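Local coordinates for protein endo-1,4-b-d-mannanase (Trichoderma reesei, PDB 1QNR) that hydrolyses internal beta-1,4-mannosidic linkages in mannans, as an endo-acting glycoside hydrolase of family 5, at residues A[129-137]-A[172-183]; A[225-233]-A[261-272]. All coordinates share one frame; numbering follows the deposited sequence.

Interaction 1: residues A[129-137]-A[172-183]; sequences GNATTWYTN and CNGCSTDVIVQW. With NAG (2-acetamido-2-deoxy-beta-D-glucopyranose), chain F.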
loop_
_atom_site.group_PDB
_atom_site.type_symbol
_atom_site.label_atom_id
_atom_site.label_comp_id
_atom_site.label_asym_id
_atom_site.label_seq_id
_atom_site.Cartn_x
_atom_site.Cartn_y
_atom_site.Cartn_z
ATOM N N GLY A 129 -1.380 14.601 -22.294
ATOM C CA GLY A 129 -2.612 13.819 -21.988
ATOM C C GLY A 129 -3.271 14.309 -20.675
ATOM O O GLY A 129 -3.191 15.462 -20.215
ATOM N N ASN A 130 -3.973 13.305 -20.056
ATOM C CA ASN A 130 -4.612 13.607 -18.759
ATOM C C ASN A 130 -4.593 12.396 -17.841
ATOM O O ASN A 130 -3.964 11.379 -18.151
ATOM C CB ASN A 130 -6.024 14.242 -18.984
ATOM C CG ASN A 130 -6.905 13.204 -19.580
ATOM O OD1 ASN A 130 -6.888 12.018 -19.528
ATOM N ND2 ASN A 130 -8.001 13.712 -20.303
ATOM N N ALA A 131 -5.265 12.484 -16.681
ATOM C CA ALA A 131 -5.209 11.413 -15.668
ATOM C C ALA A 131 -5.809 10.089 -16.083
ATOM O O ALA A 131 -5.416 9.050 -15.483
ATOM C CB ALA A 131 -5.829 11.973 -14.336
ATOM N N THR A 132 -6.704 10.077 -17.096
ATOM C CA THR A 132 -7.260 8.805 -17.583
ATOM C C THR A 132 -6.520 8.260 -18.829
ATOM O O THR A 132 -6.409 7.007 -18.955
ATOM C CB THR A 132 -8.787 8.886 -17.774
ATOM O OG1 THR A 132 -9.047 9.950 -18.719
ATOM C CG2 THR A 132 -9.513 9.236 -16.433
ATOM N N THR A 133 -5.937 9.131 -19.622
ATOM C CA THR A 133 -5.124 8.612 -20.755
ATOM C C THR A 133 -3.739 8.187 -20.273
ATOM O O THR A 133 -3.006 7.516 -21.052
ATOM C CB THR A 133 -4.961 9.624 -21.905
ATOM O OG1 THR A 133 -4.200 10.736 -21.497
ATOM C CG2 THR A 133 -6.361 10.094 -22.368
ATOM N N TRP A 134 -3.334 8.464 -19.024
ATOM C CA TRP A 134 -2.020 8.081 -18.494
ATOM C C TRP A 134 -1.708 6.609 -18.714
ATOM O O TRP A 134 -0.567 6.224 -19.108
ATOM C CB TRP A 134 -1.956 8.386 -16.965
ATOM C CG TRP A 134 -0.604 7.988 -16.340
ATOM C CD1 TRP A 134 0.516 8.734 -16.287
ATOM C CD2 TRP A 134 -0.318 6.794 -15.573
ATOM N NE1 TRP A 134 1.578 8.036 -15.660
ATOM C CE2 TRP A 134 1.040 6.880 -15.162
ATOM C CE3 TRP A 134 -1.077 5.669 -15.231
ATOM C CZ2 TRP A 134 1.653 5.834 -14.445
ATOM C CZ3 TRP A 134 -0.452 4.670 -14.458
ATOM C CH2 TRP A 134 0.885 4.755 -14.055
ATOM N N TYR A 135 -2.704 5.739 -18.507
ATOM C CA TYR A 135 -2.538 4.286 -18.602
ATOM C C TYR A 135 -2.065 3.825 -19.982
ATOM O O TYR A 135 -1.464 2.716 -20.048
ATOM C CB TYR A 135 -3.860 3.558 -18.241
ATOM C CG TYR A 135 -4.209 3.763 -16.746
ATOM C CD1 TYR A 135 -3.622 3.019 -15.728
ATOM C CD2 TYR A 135 -5.128 4.776 -16.389
ATOM C CE1 TYR A 135 -3.901 3.274 -14.380
ATOM C CE2 TYR A 135 -5.436 5.033 -15.037
ATOM C CZ TYR A 135 -4.813 4.260 -14.052
ATOM O OH TYR A 135 -5.055 4.493 -12.695
ATOM N N THR A 136 -2.365 4.600 -21.043
ATOM C CA THR A 136 -1.964 4.165 -22.404
ATOM C C THR A 136 -1.091 5.218 -23.045
ATOM O O THR A 136 -0.910 5.209 -24.311
ATOM C CB THR A 136 -3.252 3.965 -23.262
ATOM O OG1 THR A 136 -4.127 5.102 -23.260
ATOM C CG2 THR A 136 -4.009 2.751 -22.780
ATOM N N ASN A 137 -0.500 6.152 -22.295
ATOM C CA ASN A 137 0.441 7.180 -22.803
ATOM C C ASN A 137 1.833 6.547 -22.940
ATOM O O ASN A 137 2.430 6.152 -21.914
ATOM C CB ASN A 137 0.416 8.387 -21.849
ATOM C CG ASN A 137 1.346 9.528 -22.174
ATOM O OD1 ASN A 137 2.506 9.287 -22.577
ATOM N ND2 ASN A 137 0.896 10.759 -21.949
ATOM N N CYS A 172 -9.606 5.192 -12.696
ATOM C CA CYS A 172 -9.698 5.737 -14.077
ATOM C C CYS A 172 -11.133 6.309 -14.129
ATOM O O CYS A 172 -12.068 5.530 -14.465
ATOM C CB CYS A 172 -9.319 4.659 -15.102
ATOM S SG CYS A 172 -9.040 5.286 -16.838
ATOM N N ASN A 173 -11.292 7.544 -13.647
ATOM C CA ASN A 173 -12.688 8.046 -13.452
ATOM C C ASN A 173 -13.501 8.042 -14.763
ATOM O O ASN A 173 -13.084 8.663 -15.712
ATOM C CB ASN A 173 -12.558 9.474 -12.887
ATOM C CG ASN A 173 -13.942 10.091 -12.653
ATOM O OD1 ASN A 173 -14.356 10.874 -13.538
ATOM N ND2 ASN A 173 -14.601 9.775 -11.581
ATOM N N GLY A 174 -14.688 7.411 -14.705
ATOM C CA GLY A 174 -15.542 7.309 -15.916
ATOM C C GLY A 174 -15.033 6.396 -17.007
ATOM O O GLY A 174 -15.741 6.273 -18.036
ATOM N N CYS A 175 -13.879 5.714 -16.862
ATOM C CA CYS A 175 -13.374 4.846 -17.913
ATOM C C CYS A 175 -14.047 3.496 -17.910
ATOM O O CYS A 175 -14.627 2.987 -16.924
ATOM C CB CYS A 175 -11.862 4.543 -17.658
ATOM S SG CYS A 175 -10.842 6.036 -17.452
ATOM N N SER A 176 -13.949 2.824 -19.096
ATOM C CA SER A 176 -14.287 1.400 -19.094
ATOM C C SER A 176 -13.362 0.719 -18.018
ATOM O O SER A 176 -12.151 1.043 -17.999
ATOM C CB SER A 176 -13.903 0.819 -20.443
ATOM O OG SER A 176 -13.874 -0.595 -20.508
ATOM N N THR A 177 -13.906 -0.278 -17.346
ATOM C CA THR A 177 -13.073 -0.978 -16.348
ATOM C C THR A 177 -11.975 -1.845 -16.976
ATOM O O THR A 177 -10.966 -2.238 -16.320
ATOM C CB THR A 177 -13.935 -1.866 -15.427
ATOM O OG1 THR A 177 -14.528 -2.913 -16.236
ATOM C CG2 THR A 177 -15.000 -1.096 -14.644
ATOM N N ASP A 178 -12.007 -2.045 -18.305
ATOM C CA ASP A 178 -10.974 -2.851 -18.997
ATOM C C ASP A 178 -9.678 -2.044 -19.109
ATOM O O ASP A 178 -8.616 -2.673 -19.386
ATOM C CB ASP A 178 -11.465 -3.243 -20.431
ATOM C CG ASP A 178 -10.547 -4.263 -21.082
ATOM O OD1 ASP A 178 -10.332 -5.332 -20.504
ATOM O OD2 ASP A 178 -10.089 -3.937 -22.213
ATOM N N VAL A 179 -9.674 -0.710 -19.006
ATOM C CA VAL A 179 -8.372 0.000 -19.127
ATOM C C VAL A 179 -7.470 -0.413 -17.945
ATOM O O VAL A 179 -6.311 -0.839 -18.236
ATOM C CB VAL A 179 -8.591 1.503 -19.089
ATOM C CG1 VAL A 179 -7.313 2.353 -19.082
ATOM C CG2 VAL A 179 -9.486 1.990 -20.268
ATOM N N ILE A 180 -7.948 -0.380 -16.725
ATOM C CA ILE A 180 -7.085 -0.873 -15.607
ATOM C C ILE A 180 -6.903 -2.343 -15.666
ATOM O O ILE A 180 -5.778 -2.833 -15.344
ATOM C CB ILE A 180 -7.631 -0.371 -14.223
ATOM C CG1 ILE A 180 -7.262 1.124 -14.106
ATOM C CG2 ILE A 180 -7.030 -1.253 -13.083
ATOM C CD1 ILE A 180 -7.883 1.885 -12.923
ATOM N N VAL A 181 -7.838 -3.200 -16.179
ATOM C CA VAL A 181 -7.525 -4.655 -16.278
ATOM C C VAL A 181 -6.335 -4.860 -17.206
ATOM O O VAL A 181 -5.400 -5.620 -16.861
ATOM C CB VAL A 181 -8.752 -5.443 -16.757
ATOM C CG1 VAL A 181 -8.341 -6.895 -17.017
ATOM C CG2 VAL A 181 -9.901 -5.439 -15.721
ATOM N N GLN A 182 -6.315 -4.252 -18.396
ATOM C CA GLN A 182 -5.220 -4.485 -19.346
ATOM C C GLN A 182 -3.914 -3.885 -18.872
ATOM O O GLN A 182 -2.856 -4.554 -19.001
ATOM C CB GLN A 182 -5.536 -3.981 -20.805
ATOM C CG GLN A 182 -6.756 -4.681 -21.454
ATOM C CD GLN A 182 -6.717 -6.187 -21.352
ATOM O OE1 GLN A 182 -5.661 -6.858 -21.604
ATOM N NE2 GLN A 182 -7.792 -6.844 -20.891
ATOM N N TRP A 183 -3.930 -2.709 -18.239
ATOM C CA TRP A 183 -2.672 -2.116 -17.717
ATOM C C TRP A 183 -2.142 -2.969 -16.553
ATOM O O TRP A 183 -0.926 -3.301 -16.538
ATOM C CB TRP A 183 -3.044 -0.698 -17.220
ATOM C CG TRP A 183 -1.909 -0.011 -16.479
ATOM C CD1 TRP A 183 -0.827 0.654 -17.048
ATOM C CD2 TRP A 183 -1.751 0.115 -15.045
ATOM N NE1 TRP A 183 0.026 1.105 -16.066
ATOM C CE2 TRP A 183 -0.539 0.779 -14.827
ATOM C CE3 TRP A 183 -2.524 -0.333 -13.957
ATOM C CZ2 TRP A 183 -0.121 1.085 -13.534
ATOM C CZ3 TRP A 183 -2.066 -0.025 -12.649
ATOM C CH2 TRP A 183 -0.850 0.670 -12.448
HETATM C C1 NAG F . -9.192 13.084 -21.098
HETATM C C2 NAG F . -10.574 13.701 -21.021
HETATM C C3 NAG F . -11.478 12.719 -21.734
HETATM C C4 NAG F . -10.900 12.591 -23.157
HETATM C C5 NAG F . -9.461 11.985 -23.123
HETATM C C6 NAG F . -8.919 11.829 -24.536
HETATM C C7 NAG F . -11.241 15.189 -19.141
HETATM C C8 NAG F . -11.633 15.241 -17.708
HETATM N N2 NAG F . -10.839 13.967 -19.594
HETATM O O3 NAG F . -12.776 13.330 -21.799
HETATM O O4 NAG F . -11.701 11.746 -23.989
HETATM O O5 NAG F . -8.675 12.940 -22.417
HETATM O O6 NAG F . -8.890 13.065 -25.188
HETATM O O7 NAG F . -11.280 16.126 -19.831
#

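Interaction 2: residues A[225-233]-A[261-272]; sequences DFAKNVQIK and HAAACLAAGKPC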
loop_
_atom_site.group_PDB
_atom_site.type_symbol
_atom_site.label_atom_id
_atom_site.label_comp_id
_atom_site.label_asym_id
_atom_site.label_seq_id
_atom_site.Cartn_x
_atom_site.Cartn_y
_atom_site.Cartn_z
ATOM N N ASP A 225 -13.121 -2.836 -11.459
ATOM C CA ASP A 225 -14.044 -3.954 -11.224
ATOM C C ASP A 225 -13.252 -4.929 -10.334
ATOM O O ASP A 225 -12.304 -5.563 -10.823
ATOM C CB ASP A 225 -14.451 -4.550 -12.587
ATOM C CG ASP A 225 -15.445 -5.700 -12.461
ATOM O OD1 ASP A 225 -15.325 -6.527 -11.545
ATOM O OD2 ASP A 225 -16.394 -5.817 -13.300
ATOM N N PHE A 226 -13.602 -4.974 -9.046
ATOM C CA PHE A 226 -12.813 -5.778 -8.093
ATOM C C PHE A 226 -12.682 -7.234 -8.456
ATOM O O PHE A 226 -11.549 -7.802 -8.435
ATOM C CB PHE A 226 -13.403 -5.666 -6.661
ATOM C CG PHE A 226 -12.528 -6.307 -5.618
ATOM C CD1 PHE A 226 -11.331 -5.677 -5.255
ATOM C CD2 PHE A 226 -12.914 -7.487 -4.989
ATOM C CE1 PHE A 226 -10.544 -6.226 -4.244
ATOM C CE2 PHE A 226 -12.075 -8.049 -3.993
ATOM C CZ PHE A 226 -10.855 -7.430 -3.638
ATOM N N ALA A 227 -13.816 -7.869 -8.823
ATOM C CA ALA A 227 -13.753 -9.290 -9.207
ATOM C C ALA A 227 -12.921 -9.553 -10.462
ATOM O O ALA A 227 -12.165 -10.557 -10.527
ATOM C CB ALA A 227 -15.159 -9.878 -9.316
ATOM N N LYS A 228 -12.992 -8.673 -11.452
ATOM C CA LYS A 228 -12.184 -8.814 -12.665
ATOM C C LYS A 228 -10.683 -8.657 -12.336
ATOM O O LYS A 228 -9.806 -9.385 -12.822
ATOM C CB LYS A 228 -12.554 -7.810 -13.777
ATOM C CG LYS A 228 -13.881 -8.236 -14.458
ATOM C CD LYS A 228 -14.136 -7.333 -15.672
ATOM C CE LYS A 228 -15.454 -7.810 -16.319
ATOM N NZ LYS A 228 -15.670 -7.091 -17.628
ATOM N N ASN A 229 -10.333 -7.691 -11.458
ATOM C CA ASN A 229 -8.944 -7.452 -11.150
ATOM C C ASN A 229 -8.331 -8.630 -10.376
ATOM O O ASN A 229 -7.165 -9.031 -10.702
ATOM C CB ASN A 229 -8.745 -6.147 -10.356
ATOM C CG ASN A 229 -9.070 -4.899 -11.130
ATOM O OD1 ASN A 229 -8.950 -4.852 -12.372
ATOM N ND2 ASN A 229 -9.457 -3.774 -10.453
ATOM N N VAL A 230 -9.090 -9.149 -9.370
ATOM C CA VAL A 230 -8.393 -10.200 -8.577
ATOM C C VAL A 230 -8.282 -11.522 -9.332
ATOM O O VAL A 230 -7.524 -12.373 -8.862
ATOM C CB VAL A 230 -9.113 -10.461 -7.242
ATOM C CG1 VAL A 230 -9.054 -9.257 -6.330
ATOM C CG2 VAL A 230 -10.556 -10.929 -7.365
ATOM N N GLN A 231 -8.888 -11.710 -10.476
ATOM C CA GLN A 231 -8.743 -12.883 -11.318
ATOM C C GLN A 231 -7.514 -12.817 -12.204
ATOM O O GLN A 231 -7.131 -13.841 -12.804
ATOM C CB GLN A 231 -10.012 -13.092 -12.223
ATOM C CG GLN A 231 -11.101 -13.547 -11.279
ATOM C CD GLN A 231 -12.537 -13.466 -11.712
ATOM O OE1 GLN A 231 -13.385 -13.464 -10.785
ATOM N NE2 GLN A 231 -12.796 -13.381 -12.999
ATOM N N ILE A 232 -6.775 -11.691 -12.298
ATOM C CA ILE A 232 -5.552 -11.585 -13.111
ATOM C C ILE A 232 -4.492 -12.547 -12.551
ATOM O O ILE A 232 -4.210 -12.514 -11.353
ATOM C CB ILE A 232 -5.049 -10.095 -13.129
ATOM C CG1 ILE A 232 -6.083 -9.188 -13.855
ATOM C CG2 ILE A 232 -3.649 -9.991 -13.761
ATOM C CD1 ILE A 232 -5.763 -7.690 -13.749
ATOM N N LYS A 233 -3.906 -13.413 -13.401
ATOM C CA LYS A 233 -3.052 -14.472 -12.907
ATOM C C LYS A 233 -1.776 -14.000 -12.240
ATOM O O LYS A 233 -1.308 -14.654 -11.286
ATOM C CB LYS A 233 -2.629 -15.389 -14.108
ATOM C CG LYS A 233 -3.714 -15.990 -14.957
ATOM C CD LYS A 233 -3.042 -17.141 -15.733
ATOM C CE LYS A 233 -1.784 -16.822 -16.523
ATOM N NZ LYS A 233 -1.644 -17.966 -17.540
ATOM N N HIS A 261 -15.830 -8.196 0.085
ATOM C CA HIS A 261 -14.505 -8.297 -0.553
ATOM C C HIS A 261 -13.818 -9.630 -0.176
ATOM O O HIS A 261 -13.240 -10.257 -1.075
ATOM C CB HIS A 261 -13.653 -7.065 -0.169
ATOM C CG HIS A 261 -14.070 -5.871 -0.956
ATOM N ND1 HIS A 261 -15.167 -5.088 -0.559
ATOM C CD2 HIS A 261 -13.629 -5.328 -2.129
ATOM C CE1 HIS A 261 -15.341 -4.128 -1.497
ATOM N NE2 HIS A 261 -14.434 -4.222 -2.441
ATOM N N ALA A 262 -13.904 -10.048 1.098
ATOM C CA ALA A 262 -13.355 -11.329 1.495
ATOM C C ALA A 262 -13.896 -12.466 0.644
ATOM O O ALA A 262 -13.155 -13.364 0.209
ATOM C CB ALA A 262 -13.576 -11.691 2.943
ATOM N N ALA A 263 -15.228 -12.417 0.458
ATOM C CA ALA A 263 -15.853 -13.516 -0.341
ATOM C C ALA A 263 -15.426 -13.497 -1.766
ATOM O O ALA A 263 -15.277 -14.559 -2.391
ATOM C CB ALA A 263 -17.391 -13.426 -0.259
ATOM N N ALA A 264 -15.192 -12.331 -2.420
ATOM C CA ALA A 264 -14.705 -12.250 -3.787
ATOM C C ALA A 264 -13.237 -12.726 -3.928
ATOM O O ALA A 264 -12.906 -13.473 -4.890
ATOM C CB ALA A 264 -14.847 -10.783 -4.279
ATOM N N CYS A 265 -12.385 -12.440 -2.932
ATOM C CA CYS A 265 -11.027 -13.008 -2.940
ATOM C C CYS A 265 -11.072 -14.540 -2.808
ATOM O O CYS A 265 -10.456 -15.230 -3.636
ATOM C CB CYS A 265 -10.190 -12.424 -1.769
ATOM S SG CYS A 265 -9.513 -10.778 -2.074
ATOM N N LEU A 266 -11.869 -15.060 -1.880
ATOM C CA LEU A 266 -11.946 -16.542 -1.664
ATOM C C LEU A 266 -12.550 -17.189 -2.899
ATOM O O LEU A 266 -12.044 -18.304 -3.289
ATOM C CB LEU A 266 -12.775 -16.775 -0.389
ATOM C CG LEU A 266 -12.912 -18.307 -0.009
ATOM C CD1 LEU A 266 -11.570 -18.965 0.226
ATOM C CD2 LEU A 266 -13.865 -18.347 1.191
ATOM N N ALA A 267 -13.498 -16.566 -3.604
ATOM C CA ALA A 267 -13.994 -17.136 -4.894
ATOM C C ALA A 267 -12.919 -17.205 -5.942
ATOM O O ALA A 267 -12.970 -18.131 -6.809
ATOM C CB ALA A 267 -15.220 -16.371 -5.382
ATOM N N ALA A 268 -11.952 -16.295 -5.986
ATOM C CA ALA A 268 -10.842 -16.327 -6.915
ATOM C C ALA A 268 -9.692 -17.206 -6.402
ATOM O O ALA A 268 -8.590 -17.282 -7.055
ATOM C CB ALA A 268 -10.351 -14.887 -7.197
ATOM N N GLY A 269 -9.788 -17.868 -5.253
ATOM C CA GLY A 269 -8.789 -18.750 -4.730
ATOM C C GLY A 269 -7.596 -18.101 -4.020
ATOM O O GLY A 269 -6.554 -18.783 -3.896
ATOM N N LYS A 270 -7.751 -16.813 -3.627
ATOM C CA LYS A 270 -6.623 -16.006 -3.099
ATOM C C LYS A 270 -6.973 -15.272 -1.809
ATOM O O LYS A 270 -8.172 -15.081 -1.519
ATOM C CB LYS A 270 -6.344 -14.879 -4.157
ATOM C CG LYS A 270 -5.936 -15.479 -5.512
ATOM C CD LYS A 270 -5.728 -14.323 -6.566
ATOM C CE LYS A 270 -5.465 -14.959 -7.908
ATOM N NZ LYS A 270 -5.162 -14.030 -9.019
ATOM N N PRO A 271 -5.998 -14.884 -0.991
ATOM C CA PRO A 271 -6.274 -14.037 0.194
ATOM C C PRO A 271 -6.580 -12.603 -0.222
ATOM O O PRO A 271 -6.197 -12.133 -1.306
ATOM C CB PRO A 271 -4.928 -14.039 0.972
ATOM C CG PRO A 271 -3.982 -14.878 0.163
ATOM C CD PRO A 271 -4.543 -15.136 -1.201
ATOM N N CYS A 272 -7.306 -11.924 0.697
ATOM C CA CYS A 272 -7.463 -10.479 0.616
ATOM C C CYS A 272 -6.707 -9.826 1.778
ATOM O O CYS A 272 -6.536 -10.380 2.886
ATOM C CB CYS A 272 -8.921 -10.102 0.945
ATOM S SG CYS A 272 -10.006 -9.583 -0.415
#

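Interaction 1: residues A[129-137]-A[172-183]
The Tyr135 ring turns its edge onto the indole face of Trp183, with CD1 3.5 Å from Trp183 CD2 and the two planes at 78°, an edge-to-face pair. Trp134 completes an aromatic cluster that fastens the loop between helices 119-127 and 138-155 to the start of helix 178-194 in this TIM-barrel enzyme. Ile180 lies over one face of the tyrosine, its CG1 4.2 Å from the ring centroid in a CH-pi contact, while Trp134 CE3 lies against the opposite face, so the phenol is sandwiched. The Tyr135 hydroxyl donates a hydrogen bond to Arg171 O. Trp183 CG, anti to the backbone N (chi1 172°), carries the indole out to the loop, where Trp134 CZ3 approaches its CZ2 at 3.7 Å and NE1 donates to Gln141 OE1. A leucine in place of Trp183 would probably leave the Tyr135 edge without its aromatic face and Gln141 without the indole N-H. Val179 CG1 packs against Tyr135 CB. Farther along, Thr132 CB rests on the disulfide that closes the type II turn from Cys172 to Cys175, 3.5 Å from Cys175 SG. Within the same loop as Thr132 is the glycosylated Asn130, whose ND2 is covalently linked to C1 of the NAG; its OD1 accepts from Thr132 N in an Asx turn and, more nearly in line with the C=O bond, from Thr133 N at 3.0 Å.

Interaction 2: residues A[225-233]-A[261-272]
Phe226 forms the apolar centre, its ring held between His261 on one face and its own helix neighbour Val230 on the other. His261 CD2 sits 3.5 Å above the middle of the ring, and the imidazole presents its edge to that face with planes at 68°, an edge-to-face pair. Both imidazole nitrogens have partners elsewhere, ND1 at the carbonyl of Trp257 and NE2 at that of Gly206, which probably holds the ring against rotation. With CG anti to the backbone N (chi1 -172°), Phe226 reaches across to helix 253-267, where Ala264 CB meets its rim and the Cys265-Cys272 disulfide lies at the same ring's edge, Cys265 SG 3.9 Å from Phe226 CZ. The axes of helices 226-230 and 261-267 approach to 9.7 Å at a crossing angle of -36°, in a helix pair on the outside of the TIM barrel. Farther along the two segments, Val230 CG2 packs on Ala268 CB at 4.0 Å. Beyond it the chain turns at Gly269 in a Schellman motif, and the extended Lys270 side chain runs back to the backbone carbonyl of Val230. Its NZ donates to Val230 O at 2.9 Å and has a second acceptor in Leu235 O. The carbonyls gathered there probably favour the charged ammonium, so an apolar interior of one aromatic pair, a disulfide and small side chains is closed by a polar clasp between lysine and backbone.

From the N terminus, the chain first passes through loop 129-137, then helix 138-155 and strand 161-165, before 172-183 returns to that loop and closes interaction 1. Only afterwards does 225-233 open interaction 2, which closes at 261-272 after strand 238-242 and the first half of helix 253-267. The two loops thus follow in series, neither nested nor crossed. Their centres lie 21 Å apart, yet they touch: Val181 of helix 178-194 packs its CG2 3.5 Å from Asn229 OD1, and Thr177 meets Asp225 close by. Helix 178-194 thus belongs to interaction 1 and borders interaction 2, linking the glycosylated loop through helix 226-230 to helix 253-267 around the barrel.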